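Local coordinates for protein iron-containing alcohol dehydrogenase (Ralstonia eutropha, PDB 3JZD) that probably reduces maleylacetate to 3-oxoadipate with NADH or NADPH, as a homodimeric member of the iron-containing alcohol dehydrogenase family, at residues S24-E32 / I54-S62. Sequence-based numbering, arbitrary orientation.
Sequences SSQVAAEVE and IADLLGPLS
Val27, Leu57 and Leu61 bury the most surface where helix 27-33 packs against the end of helix 48-58 and the turn after it. Val27 divides its two methyls. With chi1 at 63°, CG1 is flanked by the main-chain N and C and presses on CB of Leu57 at 3.6 Å, while CG2 meets Leu58 CD2 at 4.1 Å and Ile54 CG2; a beta-branched residue thus fills both directions from one position. Leu57, nearer the surface, is long enough to meet Val27 with CB and still extend CD1 to the backbone, 3.7 Å from Ser24 O and touching CA of Ser25. In the Rossmann-like, parallel-sheet domain that carries most of the NAD-binding residues, both helices cover one face of the sheet: Val27 and Ile54 rest on Val94, and Leu58 on Ala39 and Val41. The short segment axes cross at -63°, 9.3 Å apart. Ala28, with only a methyl, lets Leu58 CD2 come within 3.7 Å of its CA. Just beyond helix 48-58, Gly59 takes a positive phi, most easily adopted without a side chain, and the chain turns back through Pro60 to offer Leu61. Its CD1 packs against Ala28 CB at 3.9 Å and the Ala28 carbonyl O, and meets Glu32 CG at 3.8 Å; the glutamate's aliphatic part, running roughly perpendicular to the leucine, shields this methyl at the exposed margin.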
ATOM      1  N   SER A  24       3.741  11.871 -18.501  1.00 16.42           N
ATOM      2  CA  SER A  24       4.414  11.152 -19.581  1.00 15.08           C
ATOM      3  C   SER A  24       5.597  11.927 -20.122  1.00 15.24           C
ATOM      4  O   SER A  24       6.516  11.326 -20.726  1.00 15.36           O
ATOM      5  CB  SER A  24       3.458  10.773 -20.692  1.00 15.42           C
ATOM      6  OG  SER A  24       2.963  11.921 -21.303  1.00 15.87           O
ATOM      7  N   SER A  25       5.628  13.241 -19.894  1.00 14.63           N
ATOM      8  CA  SER A  25       6.799  14.040 -20.288  1.00 15.11           C
ATOM      9  C   SER A  25       8.083  13.697 -19.540  1.00 15.43           C
ATOM     10  O   SER A  25       9.127  14.188 -19.885  1.00 15.12           O
ATOM     11  CB  SER A  25       6.560  15.539 -20.116  1.00 15.60           C
ATOM     12  OG  SER A  25       6.545  15.888 -18.750  1.00 21.99           O
ATOM     13  N   GLN A  26       8.017  12.874 -18.509  1.00 16.42           N
ATOM     14  CA  GLN A  26       9.188  12.533 -17.733  1.00 18.23           C
ATOM     15  C   GLN A  26       9.662  11.159 -18.110  1.00 16.14           C
ATOM     16  O   GLN A  26      10.468  10.587 -17.408  1.00 15.29           O
ATOM     17  CB  GLN A  26       8.849  12.559 -16.229  1.00 20.46           C
ATOM     18  CG  GLN A  26       8.320  13.894 -15.773  1.00 22.29           C
ATOM     19  CD  GLN A  26       7.800  13.878 -14.337  1.00 32.68           C
ATOM     20  OE1 GLN A  26       8.083  12.959 -13.550  1.00 25.18           O
ATOM     21  NE2 GLN A  26       7.034  14.909 -13.990  1.00 27.52           N
ATOM     22  N   VAL A  27       9.185  10.630 -19.229  1.00 16.14           N
ATOM     23  CA  VAL A  27       9.544   9.279 -19.624  1.00 15.99           C
ATOM     24  C   VAL A  27      11.052   9.045 -19.771  1.00 16.37           C
ATOM     25  O   VAL A  27      11.553   8.005 -19.333  1.00 17.25           O
ATOM     26  CB  VAL A  27       8.760   8.791 -20.905  1.00 17.48           C
ATOM     27  CG1 VAL A  27       9.052   9.634 -22.189  1.00 13.94           C
ATOM     28  CG2 VAL A  27       9.026   7.292 -21.153  1.00 11.35           C
ATOM     29  N   ALA A  28      11.781   9.987 -20.363  1.00 15.99           N
ATOM     30  CA  ALA A  28      13.233   9.819 -20.572  1.00 14.41           C
ATOM     31  C   ALA A  28      13.934   9.710 -19.235  1.00 14.99           C
ATOM     32  O   ALA A  28      14.837   8.894 -19.091  1.00 12.74           O
ATOM     33  CB  ALA A  28      13.841  10.977 -21.361  1.00 11.46           C
ATOM     34  N   ALA A  29      13.537  10.563 -18.282  1.00 15.04           N
ATOM     35  CA  ALA A  29      14.108  10.568 -16.919  1.00 16.75           C
ATOM     36  C   ALA A  29      13.882   9.190 -16.248  1.00 17.23           C
ATOM     37  O   ALA A  29      14.754   8.708 -15.554  1.00 16.40           O
ATOM     38  CB  ALA A  29      13.514  11.709 -16.030  1.00 13.13           C
ATOM     39  N   GLU A  30      12.730   8.561 -16.499  1.00 16.75           N
ATOM     40  CA  GLU A  30      12.437   7.236 -15.900  1.00 16.90           C
ATOM     41  C   GLU A  30      13.228   6.088 -16.506  1.00 17.51           C
ATOM     42  O   GLU A  30      13.656   5.159 -15.807  1.00 19.21           O
ATOM     43  CB  GLU A  30      10.931   6.972 -15.931  1.00 16.37           C
ATOM     44  CG  GLU A  30      10.178   7.929 -15.030  1.00 19.80           C
ATOM     45  CD  GLU A  30      10.640   7.840 -13.551  1.00 17.87           C
ATOM     46  OE1 GLU A  30      11.019   6.745 -13.081  1.00 16.88           O
ATOM     47  OE2 GLU A  30      10.597   8.862 -12.869  1.00 17.85           O
ATOM     48  N   VAL A  31      13.425   6.140 -17.810  1.00 17.41           N
ATOM     49  CA  VAL A  31      14.305   5.184 -18.493  1.00 16.46           C
ATOM     50  C   VAL A  31      15.762   5.358 -17.995  1.00 18.46           C
ATOM     51  O   VAL A  31      16.434   4.359 -17.679  1.00 17.65           O
ATOM     52  CB  VAL A  31      14.185   5.346 -20.036  1.00 15.91           C
ATOM     53  CG1 VAL A  31      15.290   4.615 -20.787  1.00 21.24           C
ATOM     54  CG2 VAL A  31      12.776   4.837 -20.500  1.00 15.51           C
ATOM     55  N   GLU A  32      16.230   6.613 -17.910  1.00 19.04           N
ATOM     56  CA  GLU A  32      17.597   6.917 -17.447  1.00 21.42           C
ATOM     57  C   GLU A  32      17.772   6.397 -16.028  1.00 20.74           C
ATOM     58  O   GLU A  32      18.799   5.871 -15.703  1.00 20.69           O
ATOM     59  CB  GLU A  32      17.906   8.440 -17.495  1.00 22.46           C
ATOM     60  CG  GLU A  32      18.042   9.057 -18.922  1.00 28.53           C
ATOM     61  CD  GLU A  32      17.966  10.612 -19.000  1.00 38.65           C
ATOM     62  OE1 GLU A  32      17.362  11.305 -18.134  1.00 39.58           O
ATOM     63  OE2 GLU A  32      18.502  11.140 -19.989  1.00 41.82           O
ATOM     64  N   ILE A  54       5.984   9.595 -27.319  1.00 16.57           N
ATOM     65  CA  ILE A  54       6.890   8.966 -26.342  1.00 17.21           C
ATOM     66  C   ILE A  54       8.283   8.781 -26.979  1.00 17.03           C
ATOM     67  O   ILE A  54       9.295   9.208 -26.407  1.00 15.35           O
ATOM     68  CB  ILE A  54       6.342   7.618 -25.835  1.00 16.64           C
ATOM     69  CG1 ILE A  54       5.057   7.873 -25.062  1.00 19.87           C
ATOM     70  CG2 ILE A  54       7.353   6.846 -24.933  1.00 13.30           C
ATOM     71  CD1 ILE A  54       5.219   8.870 -23.961  1.00 14.14           C
ATOM     72  N   ALA A  55       8.329   8.213 -28.185  1.00 17.98           N
ATOM     73  CA  ALA A  55       9.626   8.013 -28.861  1.00 18.22           C
ATOM     74  C   ALA A  55      10.347   9.348 -29.044  1.00 17.42           C
ATOM     75  O   ALA A  55      11.551   9.444 -28.826  1.00 15.62           O
ATOM     76  CB  ALA A  55       9.474   7.298 -30.163  1.00 18.54           C
ATOM     77  N   ASP A  56       9.613  10.398 -29.379  1.00 16.83           N
ATOM     78  CA  ASP A  56      10.251  11.687 -29.491  1.00 19.00           C
ATOM     79  C   ASP A  56      10.750  12.210 -28.140  1.00 19.50           C
ATOM     80  O   ASP A  56      11.795  12.823 -28.095  1.00 17.95           O
ATOM     81  CB  ASP A  56       9.335  12.702 -30.139  1.00 20.17           C
ATOM     82  CG  ASP A  56       9.154  12.438 -31.644  1.00 28.13           C
ATOM     83  OD1 ASP A  56       9.938  11.656 -32.235  1.00 38.22           O
ATOM     84  OD2 ASP A  56       8.218  13.009 -32.227  1.00 32.69           O
ATOM     85  N   LEU A  57       9.994  12.000 -27.062  1.00 18.26           N
ATOM     86  CA  LEU A  57      10.455  12.415 -25.755  1.00 18.76           C
ATOM     87  C   LEU A  57      11.764  11.682 -25.375  1.00 19.51           C
ATOM     88  O   LEU A  57      12.647  12.274 -24.781  1.00 21.93           O
ATOM     89  CB  LEU A  57       9.374  12.215 -24.688  1.00 16.62           C
ATOM     90  CG  LEU A  57       8.274  13.280 -24.736  1.00 15.33           C
ATOM     91  CD1 LEU A  57       6.963  12.832 -24.095  1.00 11.54           C
ATOM     92  CD2 LEU A  57       8.776  14.518 -24.081  1.00 14.70           C
ATOM     93  N   LEU A  58      11.891  10.422 -25.737  1.00 18.31           N
ATOM     94  CA  LEU A  58      13.087   9.646 -25.402  1.00 19.72           C
ATOM     95  C   LEU A  58      14.328  10.119 -26.153  1.00 20.88           C
ATOM     96  O   LEU A  58      15.454   9.945 -25.671  1.00 18.95           O
ATOM     97  CB  LEU A  58      12.872   8.167 -25.700  1.00 20.11           C
ATOM     98  CG  LEU A  58      11.910   7.481 -24.751  1.00 21.32           C
ATOM     99  CD1 LEU A  58      11.589   6.079 -25.266  1.00 14.91           C
ATOM    100  CD2 LEU A  58      12.501   7.440 -23.344  1.00 17.93           C
ATOM    101  N   GLY A  59      14.099  10.701 -27.335  1.00 20.65           N
ATOM    102  CA  GLY A  59      15.143  11.241 -28.151  1.00 21.86           C
ATOM    103  C   GLY A  59      16.120  10.137 -28.469  1.00 21.71           C
ATOM    104  O   GLY A  59      15.688   9.084 -28.915  1.00 21.87           O
ATOM    105  N   PRO A  60      17.411  10.336 -28.144  1.00 21.84           N
ATOM    106  CA  PRO A  60      18.413   9.345 -28.473  1.00 22.86           C
ATOM    107  C   PRO A  60      18.318   8.079 -27.635  1.00 22.27           C
ATOM    108  O   PRO A  60      19.008   7.125 -27.954  1.00 22.98           O
ATOM    109  CB  PRO A  60      19.727  10.090 -28.217  1.00 23.97           C
ATOM    110  CG  PRO A  60      19.386  10.997 -27.129  1.00 25.81           C
ATOM    111  CD  PRO A  60      18.017  11.487 -27.456  1.00 21.75           C
ATOM    112  N   LEU A  61      17.488   8.065 -26.591  1.00 19.24           N
ATOM    113  CA  LEU A  61      17.260   6.861 -25.820  1.00 18.45           C
ATOM    114  C   LEU A  61      16.296   5.926 -26.542  1.00 18.95           C
ATOM    115  O   LEU A  61      16.161   4.800 -26.147  1.00 20.62           O
ATOM    116  CB  LEU A  61      16.666   7.172 -24.450  1.00 19.72           C
ATOM    117  CG  LEU A  61      17.504   7.923 -23.438  1.00 22.20           C
ATOM    118  CD1 LEU A  61      16.607   8.455 -22.382  1.00 17.93           C
ATOM    119  CD2 LEU A  61      18.601   6.984 -22.856  1.00 22.86           C
ATOM    120  N   SER A  62      15.617   6.399 -27.584  1.00 20.11           N
ATOM    121  CA  SER A  62      14.645   5.611 -28.314  1.00 20.15           C
ATOM    122  C   SER A  62      15.260   4.523 -29.203  1.00 20.80           C
ATOM    123  O   SER A  62      16.129   4.793 -29.973  1.00 20.10           O
ATOM    124  CB  SER A  62      13.826   6.528 -29.226  1.00 20.40           C
ATOM    125  OG  SER A  62      12.896   5.766 -29.981  1.00 21.14           O
TER